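Local coordinates for transcriptional activator of comK gene (Bacillus halodurans, PDB 2HQB), which probably activates the competence gene comK and, as a BMP-family lipoprotein with a periplasmic-binding-protein fold, probably binds a small ligand at the cell membrane, at residues V8-D14 with V41-N47; N65-G71 with D87-F93; V161-A167 with A188-Y192. Residue numbers count along the deposited sequence, not the author numbering.

Contact 1: residues V8-D14 with V41-N47; sequences VGLLVED and VLEEGVN
Two parallel neighbours of the first sheet of a periplasmic-binding-protein fold meet here: 39-43, outermost in the sheet, and 7-11. Both backbones are extended through strands 8-11 and 41-43, whose axes approach to 4.7 Å at 17°. Val41 pairs with Gly9: Val41 N donates to Val8 O (2.8 Å) and Val41 O accepts from Leu10 N (2.9 Å). Leu42, chi1 t and chi2 p, lies beside Leu10 in the same rotamer, CD1 to Leu10 CD2 3.8 Å, on the face covered by helix 23-35. Glu43 pairs with Leu11, its N donating to Leu10 O (2.9 Å) and its O accepting from Val12 N (3.1 Å). Past the strand, Glu44 CA rests 3.6 Å from Val12 CG1. Gly45 turns the chain with positive phi (66/18), so Val46, not Gly45, donates to Val12 O (Val46 N to Val12 O 3.0 Å); Val46 CG2 reaches Leu11 CD2 at 4.0 Å. Gly45 N instead gives its hydrogen to a water at 2.7 Å, whose oxygen lies 3.1 Å from Asp14 OD1 in a weak bond.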
ATOM      1  N   VAL A   8      -2.939   2.298  22.710  1.00 62.65           N
ATOM      2  CA  VAL A   8      -3.206   1.557  21.485  1.00 52.94           C
ATOM      3  C   VAL A   8      -2.825   0.098  21.357  1.00 49.87           C
ATOM      4  O   VAL A   8      -1.733  -0.322  21.708  1.00 53.71           O
ATOM      5  CB  VAL A   8      -2.598   2.289  20.299  1.00 50.91           C
ATOM      6  CG1 VAL A   8      -3.319   1.886  19.011  1.00 54.01           C
ATOM      7  CG2 VAL A   8      -2.672   3.786  20.533  1.00 37.22           C
ATOM      8  N   GLY A   9      -3.768  -0.680  20.851  1.00 50.16           N
ATOM      9  CA  GLY A   9      -3.524  -2.093  20.616  1.00 52.73           C
ATOM     10  C   GLY A   9      -3.520  -2.379  19.102  1.00 53.10           C
ATOM     11  O   GLY A   9      -4.129  -1.633  18.302  1.00 50.02           O
ATOM     12  N   LEU A  10      -2.808  -3.428  18.696  1.00 45.32           N
ATOM     13  CA  LEU A  10      -2.780  -3.810  17.299  1.00 41.76           C
ATOM     14  C   LEU A  10      -2.974  -5.303  17.173  1.00 40.40           C
ATOM     15  O   LEU A  10      -2.322  -6.088  17.853  1.00 41.41           O
ATOM     16  CB  LEU A  10      -1.456  -3.419  16.628  1.00 44.29           C
ATOM     17  CG  LEU A  10      -1.239  -3.968  15.198  1.00 39.18           C
ATOM     18  CD1 LEU A  10      -2.330  -3.448  14.280  1.00 34.64           C
ATOM     19  CD2 LEU A  10       0.125  -3.562  14.684  1.00 28.29           C
ATOM     20  N   LEU A  11      -3.911  -5.699  16.334  1.00 36.93           N
ATOM     21  CA  LEU A  11      -4.100  -7.110  16.100  1.00 37.71           C
ATOM     22  C   LEU A  11      -3.484  -7.305  14.725  1.00 44.62           C
ATOM     23  O   LEU A  11      -3.653  -6.472  13.842  1.00 43.09           O
ATOM     24  CB  LEU A  11      -5.569  -7.489  16.053  1.00 34.34           C
ATOM     25  CG  LEU A  11      -6.384  -7.366  17.330  1.00 35.15           C
ATOM     26  CD1 LEU A  11      -7.678  -8.040  17.066  1.00 23.34           C
ATOM     27  CD2 LEU A  11      -5.659  -8.006  18.537  1.00 39.29           C
ATOM     28  N   VAL A  12      -2.746  -8.393  14.556  1.00 48.56           N
ATOM     29  CA  VAL A  12      -2.112  -8.682  13.289  1.00 45.36           C
ATOM     30  C   VAL A  12      -2.257 -10.189  13.021  1.00 49.82           C
ATOM     31  O   VAL A  12      -2.335 -10.992  13.947  1.00 48.97           O
ATOM     32  CB  VAL A  12      -0.667  -8.196  13.338  1.00 36.10           C
ATOM     33  CG1 VAL A  12       0.220  -9.202  13.998  1.00 30.33           C
ATOM     34  CG2 VAL A  12      -0.215  -7.866  11.995  1.00 53.88           C
ATOM     35  N   GLU A  13      -2.371 -10.582  11.761  1.00 54.36           N
ATOM     36  CA  GLU A  13      -2.535 -12.005  11.467  1.00 52.66           C
ATOM     37  C   GLU A  13      -1.341 -12.487  10.665  1.00 53.08           C
ATOM     38  O   GLU A  13      -0.611 -11.673  10.103  1.00 56.87           O
ATOM     39  CB  GLU A  13      -3.807 -12.223  10.668  1.00 48.57           C
ATOM     40  CG  GLU A  13      -3.676 -11.770   9.238  1.00 44.43           C
ATOM     41  CD  GLU A  13      -4.989 -11.816   8.495  1.00 55.40           C
ATOM     42  OE1 GLU A  13      -5.685 -12.872   8.522  1.00 52.82           O
ATOM     43  OE2 GLU A  13      -5.316 -10.778   7.878  1.00 57.32           O
ATOM     44  N   ASP A  14      -1.152 -13.798  10.574  1.00 53.79           N
ATOM     45  CA  ASP A  14       0.005 -14.337   9.853  1.00 57.44           C
ATOM     46  C   ASP A  14       0.077 -13.983   8.349  1.00 61.38           C
ATOM     47  O   ASP A  14      -0.875 -14.236   7.621  1.00 62.87           O
ATOM     48  CB  ASP A  14       0.049 -15.838  10.117  1.00 56.82           C
ATOM     49  CG  ASP A  14       0.412 -16.162  11.600  1.00 62.11           C
ATOM     50  OD1 ASP A  14       1.536 -15.797  12.023  1.00 52.41           O
ATOM     51  OD2 ASP A  14      -0.410 -16.766  12.342  1.00 41.51           O
ATOM     52  N   VAL A  41       0.433  -1.849  22.543  1.00 47.22           N
ATOM     53  CA  VAL A  41       0.435  -3.299  22.775  1.00 45.80           C
ATOM     54  C   VAL A  41       0.054  -4.020  21.493  1.00 47.56           C
ATOM     55  O   VAL A  41      -0.891  -3.632  20.802  1.00 47.84           O
ATOM     56  CB  VAL A  41      -0.553  -3.737  23.828  1.00 46.01           C
ATOM     57  CG1 VAL A  41      -0.397  -5.227  24.076  1.00 31.87           C
ATOM     58  CG2 VAL A  41      -0.352  -2.946  25.071  1.00 43.74           C
ATOM     59  N   LEU A  42       0.778  -5.096  21.212  1.00 47.12           N
ATOM     60  CA  LEU A  42       0.611  -5.867  19.989  1.00 44.76           C
ATOM     61  C   LEU A  42       0.232  -7.280  20.260  1.00 44.33           C
ATOM     62  O   LEU A  42       0.777  -7.875  21.140  1.00 48.65           O
ATOM     63  CB  LEU A  42       1.931  -5.884  19.206  1.00 38.71           C
ATOM     64  CG  LEU A  42       2.019  -6.961  18.124  1.00 44.07           C
ATOM     65  CD1 LEU A  42       1.236  -6.439  16.937  1.00 46.51           C
ATOM     66  CD2 LEU A  42       3.463  -7.282  17.725  1.00 29.93           C
ATOM     67  N   GLU A  43      -0.708  -7.818  19.498  1.00 49.19           N
ATOM     68  CA  GLU A  43      -1.106  -9.217  19.633  1.00 47.81           C
ATOM     69  C   GLU A  43      -0.879  -9.782  18.226  1.00 47.89           C
ATOM     70  O   GLU A  43      -1.358  -9.225  17.241  1.00 48.44           O
ATOM     71  CB  GLU A  43      -2.575  -9.316  20.025  1.00 57.42           C
ATOM     72  CG  GLU A  43      -2.895  -8.760  21.397  1.00 63.56           C
ATOM     73  CD  GLU A  43      -2.160  -9.487  22.532  1.00 70.86           C
ATOM     74  OE1 GLU A  43      -2.167 -10.741  22.582  1.00 64.44           O
ATOM     75  OE2 GLU A  43      -1.586  -8.789  23.394  1.00 78.17           O
ATOM     76  N   GLU A  44      -0.136 -10.876  18.129  1.00 45.02           N
ATOM     77  CA  GLU A  44       0.190 -11.472  16.838  1.00 38.73           C
ATOM     78  C   GLU A  44      -0.542 -12.808  16.715  1.00 47.01           C
ATOM     79  O   GLU A  44      -1.094 -13.283  17.714  1.00 51.42           O
ATOM     80  CB  GLU A  44       1.694 -11.710  16.751  1.00 40.92           C
ATOM     81  CG  GLU A  44       2.596 -10.569  17.252  1.00 58.62           C
ATOM     82  CD  GLU A  44       4.072 -10.957  17.251  1.00 70.68           C
ATOM     83  OE1 GLU A  44       4.602 -11.207  16.143  1.00 82.45           O
ATOM     84  OE2 GLU A  44       4.701 -11.021  18.340  1.00 73.55           O
ATOM     85  N   GLY A  45      -0.548 -13.403  15.509  1.00 45.98           N
ATOM     86  CA  GLY A  45      -1.216 -14.687  15.278  1.00 33.46           C
ATOM     87  C   GLY A  45      -2.726 -14.667  15.428  1.00 42.24           C
ATOM     88  O   GLY A  45      -3.353 -15.715  15.576  1.00 46.56           O
ATOM     89  N   VAL A  46      -3.328 -13.481  15.376  1.00 43.32           N
ATOM     90  CA  VAL A  46      -4.770 -13.377  15.537  1.00 44.97           C
ATOM     91  C   VAL A  46      -5.349 -13.826  14.207  1.00 49.03           C
ATOM     92  O   VAL A  46      -5.485 -13.043  13.272  1.00 50.88           O
ATOM     93  CB  VAL A  46      -5.178 -11.914  15.863  1.00 51.30           C
ATOM     94  CG1 VAL A  46      -6.548 -11.874  16.524  1.00 49.90           C
ATOM     95  CG2 VAL A  46      -4.135 -11.262  16.772  1.00 38.82           C
ATOM     96  N   ASN A  47      -5.691 -15.108  14.121  1.00 53.20           N
ATOM     97  CA  ASN A  47      -6.196 -15.677  12.865  1.00 49.98           C
ATOM     98  C   ASN A  47      -7.686 -16.113  12.750  1.00 46.84           C
ATOM     99  O   ASN A  47      -8.087 -16.710  11.748  1.00 41.46           O
ATOM    100  CB  ASN A  47      -5.265 -16.830  12.484  1.00 43.27           C
ATOM    101  CG  ASN A  47      -3.793 -16.402  12.419  1.00 38.26           C
ATOM    102  OD1 ASN A  47      -2.911 -17.129  12.836  1.00 46.17           O
ATOM    103  ND2 ASN A  47      -3.535 -15.230  11.877  1.00 54.44           N
TER
HETATM  104  O   HOH W   1       0.958 -12.992  13.248  1.00 44.89           O

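Contact 2: residues N65-G71 with D87-F93; sequences NLIFGHG and DVHFVSF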
ATOM      1  N   ASN A  65      -7.796   1.572  24.536  1.00 51.20           N
ATOM      2  CA  ASN A  65      -9.071   2.157  24.194  1.00 50.76           C
ATOM      3  C   ASN A  65      -9.134   2.361  22.683  1.00 50.06           C
ATOM      4  O   ASN A  65     -10.196   2.659  22.168  1.00 50.45           O
ATOM      5  CB  ASN A  65      -9.290   3.476  24.972  1.00 52.49           C
ATOM      6  CG  ASN A  65      -8.425   4.628  24.458  1.00 54.03           C
ATOM      7  OD1 ASN A  65      -7.208   4.516  24.337  1.00 65.00           O
ATOM      8  ND2 ASN A  65      -9.061   5.738  24.156  1.00 48.52           N
ATOM      9  N   LEU A  66      -7.998   2.223  21.988  1.00 47.72           N
ATOM     10  CA  LEU A  66      -7.947   2.331  20.518  1.00 46.75           C
ATOM     11  C   LEU A  66      -7.316   1.035  19.956  1.00 47.78           C
ATOM     12  O   LEU A  66      -6.149   0.735  20.218  1.00 49.96           O
ATOM     13  CB  LEU A  66      -7.119   3.527  20.068  1.00 35.22           C
ATOM     14  CG  LEU A  66      -7.130   3.764  18.550  1.00 32.00           C
ATOM     15  CD1 LEU A  66      -8.543   4.090  18.079  1.00 26.45           C
ATOM     16  CD2 LEU A  66      -6.202   4.914  18.205  1.00 29.69           C
ATOM     17  N   ILE A  67      -8.089   0.272  19.191  1.00 41.64           N
ATOM     18  CA  ILE A  67      -7.607  -0.993  18.641  1.00 41.78           C
ATOM     19  C   ILE A  67      -7.533  -1.068  17.109  1.00 45.22           C
ATOM     20  O   ILE A  67      -8.536  -0.868  16.422  1.00 44.31           O
ATOM     21  CB  ILE A  67      -8.506  -2.134  19.135  1.00 41.44           C
ATOM     22  CG1 ILE A  67      -8.163  -2.451  20.581  1.00 39.65           C
ATOM     23  CG2 ILE A  67      -8.353  -3.370  18.260  1.00 50.24           C
ATOM     24  CD1 ILE A  67      -9.065  -3.505  21.172  1.00 31.30           C
ATOM     25  N   PHE A  68      -6.344  -1.356  16.575  1.00 46.38           N
ATOM     26  CA  PHE A  68      -6.174  -1.499  15.118  1.00 44.11           C
ATOM     27  C   PHE A  68      -6.170  -2.969  14.702  1.00 43.46           C
ATOM     28  O   PHE A  68      -5.792  -3.856  15.475  1.00 44.68           O
ATOM     29  CB  PHE A  68      -4.877  -0.886  14.635  1.00 34.43           C
ATOM     30  CG  PHE A  68      -4.877   0.604  14.608  1.00 33.68           C
ATOM     31  CD1 PHE A  68      -4.406   1.330  15.687  1.00 34.87           C
ATOM     32  CD2 PHE A  68      -5.264   1.285  13.457  1.00 45.33           C
ATOM     33  CE1 PHE A  68      -4.304   2.691  15.626  1.00 34.61           C
ATOM     34  CE2 PHE A  68      -5.172   2.668  13.381  1.00 37.70           C
ATOM     35  CZ  PHE A  68      -4.685   3.369  14.469  1.00 42.71           C
ATOM     36  N   GLY A  69      -6.618  -3.209  13.477  1.00 44.40           N
ATOM     37  CA  GLY A  69      -6.683  -4.559  12.917  1.00 46.64           C
ATOM     38  C   GLY A  69      -6.044  -4.453  11.547  1.00 42.86           C
ATOM     39  O   GLY A  69      -6.574  -3.798  10.646  1.00 40.75           O
ATOM     40  N   HIS A  70      -4.896  -5.085  11.374  1.00 34.78           N
ATOM     41  CA  HIS A  70      -4.229  -4.940  10.114  1.00 34.31           C
ATOM     42  C   HIS A  70      -4.690  -5.955   9.103  1.00 42.43           C
ATOM     43  O   HIS A  70      -4.195  -7.086   9.043  1.00 52.29           O
ATOM     44  CB  HIS A  70      -2.738  -5.021  10.301  1.00 26.50           C
ATOM     45  CG  HIS A  70      -1.994  -4.322   9.229  1.00 33.74           C
ATOM     46  ND1 HIS A  70      -2.289  -3.023   8.855  1.00 38.05           N
ATOM     47  CD2 HIS A  70      -0.966  -4.720   8.451  1.00 24.96           C
ATOM     48  CE1 HIS A  70      -1.464  -2.650   7.893  1.00 29.52           C
ATOM     49  NE2 HIS A  70      -0.651  -3.660   7.628  1.00 45.81           N
ATOM     50  N   GLY A  71      -5.644  -5.548   8.294  1.00 31.67           N
ATOM     51  CA  GLY A  71      -6.139  -6.475   7.339  1.00 33.55           C
ATOM     52  C   GLY A  71      -7.623  -6.392   7.181  1.00 34.43           C
ATOM     53  O   GLY A  71      -8.325  -5.941   8.063  1.00 41.27           O
ATOM     54  N   ASP A  87     -16.942   2.202  24.752  1.00 49.52           N
ATOM     55  CA  ASP A  87     -15.856   3.027  25.277  1.00 54.52           C
ATOM     56  C   ASP A  87     -14.520   2.828  24.543  1.00 60.80           C
ATOM     57  O   ASP A  87     -13.509   3.454  24.900  1.00 65.56           O
ATOM     58  CB  ASP A  87     -15.692   2.715  26.778  1.00 48.56           C
ATOM     59  CG  ASP A  87     -15.560   1.189  27.070  1.00 56.21           C
ATOM     60  OD1 ASP A  87     -16.243   0.358  26.409  1.00 47.22           O
ATOM     61  OD2 ASP A  87     -14.781   0.815  27.985  1.00 54.68           O
ATOM     62  N   VAL A  88     -14.544   1.980  23.509  1.00 60.74           N
ATOM     63  CA  VAL A  88     -13.374   1.587  22.711  1.00 50.33           C
ATOM     64  C   VAL A  88     -13.624   1.786  21.226  1.00 51.18           C
ATOM     65  O   VAL A  88     -14.672   1.398  20.719  1.00 55.00           O
ATOM     66  CB  VAL A  88     -13.098   0.109  22.946  1.00 45.10           C
ATOM     67  CG1 VAL A  88     -11.850  -0.354  22.200  1.00 44.42           C
ATOM     68  CG2 VAL A  88     -13.003  -0.123  24.423  1.00 34.32           C
ATOM     69  N   HIS A  89     -12.666   2.385  20.531  1.00 47.03           N
ATOM     70  CA  HIS A  89     -12.793   2.624  19.099  1.00 49.56           C
ATOM     71  C   HIS A  89     -12.016   1.575  18.291  1.00 51.52           C
ATOM     72  O   HIS A  89     -10.900   1.186  18.656  1.00 50.81           O
ATOM     73  CB  HIS A  89     -12.270   3.999  18.746  1.00 51.57           C
ATOM     74  CG  HIS A  89     -12.699   4.466  17.394  1.00 61.37           C
ATOM     75  ND1 HIS A  89     -13.970   4.928  17.139  1.00 61.08           N
ATOM     76  CD2 HIS A  89     -12.029   4.539  16.222  1.00 62.63           C
ATOM     77  CE1 HIS A  89     -14.066   5.270  15.869  1.00 58.88           C
ATOM     78  NE2 HIS A  89     -12.901   5.044  15.290  1.00 64.77           N
ATOM     79  N   PHE A  90     -12.594   1.144  17.175  1.00 44.78           N
ATOM     80  CA  PHE A  90     -11.963   0.119  16.379  1.00 43.92           C
ATOM     81  C   PHE A  90     -11.608   0.561  14.959  1.00 47.14           C
ATOM     82  O   PHE A  90     -12.477   0.977  14.206  1.00 53.63           O
ATOM     83  CB  PHE A  90     -12.874  -1.110  16.322  1.00 33.92           C
ATOM     84  CG  PHE A  90     -13.211  -1.706  17.676  1.00 43.12           C
ATOM     85  CD1 PHE A  90     -14.163  -1.120  18.506  1.00 39.08           C
ATOM     86  CD2 PHE A  90     -12.587  -2.889  18.113  1.00 56.48           C
ATOM     87  CE1 PHE A  90     -14.489  -1.701  19.744  1.00 40.21           C
ATOM     88  CE2 PHE A  90     -12.910  -3.486  19.362  1.00 47.92           C
ATOM     89  CZ  PHE A  90     -13.862  -2.883  20.170  1.00 48.00           C
ATOM     90  N   VAL A  91     -10.334   0.481  14.591  1.00 42.47           N
ATOM     91  CA  VAL A  91      -9.927   0.835  13.241  1.00 42.46           C
ATOM     92  C   VAL A  91      -9.488  -0.450  12.536  1.00 44.80           C
ATOM     93  O   VAL A  91      -8.811  -1.293  13.118  1.00 45.55           O
ATOM     94  CB  VAL A  91      -8.742   1.807  13.221  1.00 43.66           C
ATOM     95  CG1 VAL A  91      -8.647   2.491  11.855  1.00 50.14           C
ATOM     96  CG2 VAL A  91      -8.906   2.840  14.295  1.00 50.77           C
ATOM     97  N   SER A  92      -9.905  -0.622  11.290  1.00 42.92           N
ATOM     98  CA  SER A  92      -9.512  -1.803  10.545  1.00 42.02           C
ATOM     99  C   SER A  92      -8.792  -1.298   9.323  1.00 42.99           C
ATOM    100  O   SER A  92      -9.033  -0.183   8.847  1.00 45.31           O
ATOM    101  CB  SER A  92     -10.733  -2.621  10.090  1.00 47.42           C
ATOM    102  OG  SER A  92     -11.118  -2.341   8.733  1.00 45.29           O
ATOM    103  N   PHE A  93      -7.875  -2.100   8.816  1.00 45.66           N
ATOM    104  CA  PHE A  93      -7.225  -1.704   7.595  1.00 45.47           C
ATOM    105  C   PHE A  93      -7.938  -2.474   6.487  1.00 47.18           C
ATOM    106  O   PHE A  93      -7.843  -3.688   6.435  1.00 47.06           O
ATOM    107  CB  PHE A  93      -5.763  -2.058   7.634  1.00 38.19           C
ATOM    108  CG  PHE A  93      -4.877  -0.886   7.436  1.00 56.98           C
ATOM    109  CD1 PHE A  93      -4.574  -0.036   8.509  1.00 61.89           C
ATOM    110  CD2 PHE A  93      -4.385  -0.580   6.157  1.00 66.37           C
ATOM    111  CE1 PHE A  93      -3.786   1.122   8.319  1.00 76.36           C
ATOM    112  CE2 PHE A  93      -3.593   0.580   5.934  1.00 74.65           C
ATOM    113  CZ  PHE A  93      -3.290   1.436   7.019  1.00 80.30           C
TER
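Side chains on this parallel pair alternate between two faces, while the backbone sets the register Leu66-His89, Ile67-Phe90, Phe68-Val91 and Gly69-Ser92. The rungs are Asn65 O to His89 N (3.0 Å), Ile67 N to His89 O (3.0 Å), Ile67 O to Val91 N (2.9 Å), a weak Gly69 N to Val91 O (2.9 Å) and Gly69 O to Phe93 N (2.8 Å).

On the face of Leu66, Phe68, His89 and Val91, Leu66 (t, p) sends CD1 to 3.8 Å from His89 CB and 4.0 Å from Val91 CG2. Val91, with chi1 t, places that same CG2 over the Phe68 ring, 4.2 Å from its centroid and 25° off the normal, a CH-pi contact. The imidazole of His89 is held through NE2 by Thr103 OG1. On the other face, Ile67 (m, t) extends CD1 to 4.2 Å from Phe90 CE2 and 4.3 Å from Val88 CG1, beneath helix 49-61. At the C-terminal ends, the edge of His70 meets the face of Phe93, centroids 4.9 Å apart and planes at 61°; the Phe93 chi1 of -123° lies between wells.

With helix 73-79 connecting the strands, this is a beta-alpha-beta unit inside the parallel sheet of a Rossmann-like lobe, as in type I periplasmic binding proteins.

Contact 3: residues V161-A167 with A188-Y192; sequences VGEWTDA and AGDGY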
ATOM      1  N   VAL A 161      -1.382 -12.796 -11.129  1.00 44.58           N
ATOM      2  CA  VAL A 161      -0.934 -13.971 -10.376  1.00 40.80           C
ATOM      3  C   VAL A 161      -2.188 -14.422  -9.644  1.00 45.40           C
ATOM      4  O   VAL A 161      -3.067 -13.612  -9.303  1.00 48.96           O
ATOM      5  CB  VAL A 161       0.045 -13.640  -9.285  1.00 25.13           C
ATOM      6  CG1 VAL A 161       0.441 -14.907  -8.582  1.00 34.73           C
ATOM      7  CG2 VAL A 161       1.206 -12.928  -9.832  1.00 24.03           C
ATOM      8  N   GLY A 162      -2.315 -15.697  -9.371  1.00 44.51           N
ATOM      9  CA  GLY A 162      -3.533 -16.044  -8.670  1.00 48.76           C
ATOM     10  C   GLY A 162      -3.658 -15.305  -7.344  1.00 49.64           C
ATOM     11  O   GLY A 162      -4.753 -14.945  -6.935  1.00 42.85           O
ATOM     12  N   GLU A 163      -2.525 -15.130  -6.649  1.00 60.85           N
ATOM     13  CA  GLU A 163      -2.489 -14.444  -5.349  1.00 63.03           C
ATOM     14  C   GLU A 163      -1.265 -13.558  -5.035  1.00 55.64           C
ATOM     15  O   GLU A 163      -0.496 -13.203  -5.924  1.00 58.90           O
ATOM     16  CB  GLU A 163      -2.670 -15.447  -4.212  1.00 75.25           C
ATOM     17  CG  GLU A 163      -2.647 -14.731  -2.852  1.00 93.40           C
ATOM     18  CD  GLU A 163      -3.363 -15.473  -1.764  1.00 98.19           C
ATOM     19  OE1 GLU A 163      -3.111 -16.704  -1.659  1.00 97.30           O
ATOM     20  OE2 GLU A 163      -4.159 -14.820  -1.028  1.00101.51           O
ATOM     21  N   TRP A 164      -1.094 -13.195  -3.768  1.00 49.70           N
ATOM     22  CA  TRP A 164       0.002 -12.329  -3.369  1.00 52.80           C
ATOM     23  C   TRP A 164       1.314 -12.984  -2.953  1.00 56.88           C
ATOM     24  O   TRP A 164       2.334 -12.308  -2.843  1.00 60.41           O
ATOM     25  CB  TRP A 164      -0.408 -11.435  -2.214  1.00 45.55           C
ATOM     26  CG  TRP A 164      -1.750 -10.855  -2.285  1.00 43.77           C
ATOM     27  CD1 TRP A 164      -2.889 -11.372  -1.763  1.00 45.08           C
ATOM     28  CD2 TRP A 164      -2.096  -9.578  -2.828  1.00 47.26           C
ATOM     29  NE1 TRP A 164      -3.931 -10.488  -1.931  1.00 44.55           N
ATOM     30  CE2 TRP A 164      -3.468  -9.384  -2.589  1.00 42.02           C
ATOM     31  CE3 TRP A 164      -1.380  -8.584  -3.499  1.00 33.88           C
ATOM     32  CZ2 TRP A 164      -4.134  -8.241  -2.997  1.00 44.60           C
ATOM     33  CZ3 TRP A 164      -2.039  -7.461  -3.899  1.00 46.46           C
ATOM     34  CH2 TRP A 164      -3.405  -7.291  -3.653  1.00 46.86           C
ATOM     35  N   THR A 165       1.310 -14.284  -2.725  1.00 55.48           N
ATOM     36  CA  THR A 165       2.520 -14.929  -2.272  1.00 56.11           C
ATOM     37  C   THR A 165       3.142 -15.928  -3.221  1.00 59.20           C
ATOM     38  O   THR A 165       4.161 -16.546  -2.874  1.00 63.56           O
ATOM     39  CB  THR A 165       2.244 -15.652  -0.980  1.00 56.72           C
ATOM     40  OG1 THR A 165       1.104 -16.508  -1.169  1.00 64.65           O
ATOM     41  CG2 THR A 165       1.933 -14.672   0.107  1.00 58.23           C
ATOM     42  N   ASP A 166       2.562 -16.093  -4.407  1.00 53.66           N
ATOM     43  CA  ASP A 166       3.095 -17.058  -5.370  1.00 48.40           C
ATOM     44  C   ASP A 166       4.304 -16.558  -6.205  1.00 45.47           C
ATOM     45  O   ASP A 166       4.175 -16.288  -7.402  1.00 48.89           O
ATOM     46  CB  ASP A 166       1.975 -17.489  -6.308  1.00 48.15           C
ATOM     47  CG  ASP A 166       2.242 -18.829  -6.947  1.00 52.86           C
ATOM     48  OD1 ASP A 166       3.446 -19.162  -7.108  1.00 45.76           O
ATOM     49  OD2 ASP A 166       1.252 -19.537  -7.285  1.00 44.61           O
ATOM     50  N   ALA A 167       5.476 -16.468  -5.589  1.00 37.09           N
ATOM     51  CA  ALA A 167       6.657 -15.981  -6.272  1.00 37.89           C
ATOM     52  C   ALA A 167       6.966 -16.798  -7.511  1.00 43.89           C
ATOM     53  O   ALA A 167       7.538 -16.308  -8.494  1.00 39.86           O
ATOM     54  CB  ALA A 167       7.865 -15.997  -5.324  1.00 26.33           C
ATOM     55  N   ALA A 188       3.146  -5.689  -8.764  1.00 46.66           N
ATOM     56  CA  ALA A 188       2.248  -5.208  -7.743  1.00 49.33           C
ATOM     57  C   ALA A 188       1.611  -6.228  -6.823  1.00 54.01           C
ATOM     58  O   ALA A 188       0.374  -6.396  -6.802  1.00 58.97           O
ATOM     59  CB  ALA A 188       1.179  -4.344  -8.398  1.00 45.85           C
ATOM     60  N   GLY A 189       2.469  -6.881  -6.042  1.00 52.30           N
ATOM     61  CA  GLY A 189       2.034  -7.882  -5.075  1.00 47.52           C
ATOM     62  C   GLY A 189       3.061  -7.877  -3.977  1.00 38.80           C
ATOM     63  O   GLY A 189       4.196  -8.228  -4.236  1.00 36.81           O
ATOM     64  N   ASP A 190       2.689  -7.447  -2.772  1.00 43.40           N
ATOM     65  CA  ASP A 190       3.649  -7.388  -1.639  1.00 41.82           C
ATOM     66  C   ASP A 190       4.348  -8.699  -1.443  1.00 34.07           C
ATOM     67  O   ASP A 190       5.561  -8.758  -1.339  1.00 31.61           O
ATOM     68  CB  ASP A 190       2.955  -7.072  -0.325  1.00 51.83           C
ATOM     69  CG  ASP A 190       2.315  -5.713  -0.318  1.00 50.23           C
ATOM     70  OD1 ASP A 190       3.046  -4.739  -0.036  1.00 44.36           O
ATOM     71  OD2 ASP A 190       1.092  -5.641  -0.592  1.00 41.79           O
ATOM     72  N   GLY A 191       3.571  -9.762  -1.382  1.00 31.39           N
ATOM     73  CA  GLY A 191       4.189 -11.056  -1.207  1.00 36.50           C
ATOM     74  C   GLY A 191       5.370 -11.407  -2.106  1.00 39.18           C
ATOM     75  O   GLY A 191       6.430 -11.758  -1.583  1.00 36.24           O
ATOM     76  N   TYR A 192       5.218 -11.299  -3.436  1.00 40.78           N
ATOM     77  CA  TYR A 192       6.296 -11.696  -4.355  1.00 37.09           C
ATOM     78  C   TYR A 192       7.110 -10.594  -4.928  1.00 38.93           C
ATOM     79  O   TYR A 192       8.012 -10.846  -5.703  1.00 45.58           O
ATOM     80  CB  TYR A 192       5.729 -12.505  -5.518  1.00 35.21           C
ATOM     81  CG  TYR A 192       4.668 -11.761  -6.271  1.00 42.46           C
ATOM     82  CD1 TYR A 192       4.980 -10.613  -7.033  1.00 34.37           C
ATOM     83  CD2 TYR A 192       3.328 -12.155  -6.174  1.00 39.74           C
ATOM     84  CE1 TYR A 192       3.963  -9.880  -7.668  1.00 22.33           C
ATOM     85  CE2 TYR A 192       2.302 -11.430  -6.803  1.00 32.72           C
ATOM     86  CZ  TYR A 192       2.628 -10.296  -7.543  1.00 29.35           C
ATOM     87  OH  TYR A 192       1.613  -9.576  -8.124  1.00 39.71           O
TER
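Strikingly for two loops that bury 351 Å², summed over both, the contact contains no clear hydrogen bond and rests mainly on two aromatic side chains, Trp164 and Tyr192. The loops follow strands 155-160 and 184-186 and lead into helices 167-178 and 193-203, so they are beta-to-alpha turns along the C-terminal edge of the second sheet of a periplasmic-binding-protein fold.

Tyr192 has the largest covered area, 103 Å². With chi1 p its ring lies against the 161-167 loop: CE2 is 3.6 Å from Val161 CG2, and the ring edge faces Glu163 O, 3.4 Å from Tyr192 CE2. At the base of the side chain, Tyr192 CB sits 3.7 Å from Ala167 CA, at the first turn of helix 167-178; Asp166 occupies that helix's N-cap position, with OD1 accepting from Lys169 N. The phenol end reaches across to Ile132 O, to which Tyr192 OH is hydrogen-bonded.

Trp164, with chi1 m, turns its indole toward the start of the other loop, next to Phe135, whose ring it meets edge-to-face. Glycine at 191 suits the close approach, since a side chain there would run into Trp164 O and Thr165 CA. Separately, a side chain on Gly189 would collide with Tyr192 CZ of its own loop. Gly189 CA lies at the edge of the indole, near its plane, 3.8 Å from Trp164 CE3.

How the contacts relate
From the N terminus, contact 1 closes the loop through helix 23-35, setting strand 39-43 beside strand 7-11. Contact 2 then closes a shorter loop through helix 73-79, setting strand 89-93 beside strand 66-69. The two touch, Leu11 N to Phe68 O and Gly9 O to Phe68 N both 2.8 Å and probable hydrogen bonds, making four consecutive strands of one sheet in the order 39-43, 7-11, 66-69, 89-93. Contact 3 belongs to the other sheet, closing a loop through helix 167-178 and strand 184-186. Its nearest atoms are about 8 Å from contact 1 and 9 Å from contact 2. All three follow in series, with none nested or crossed.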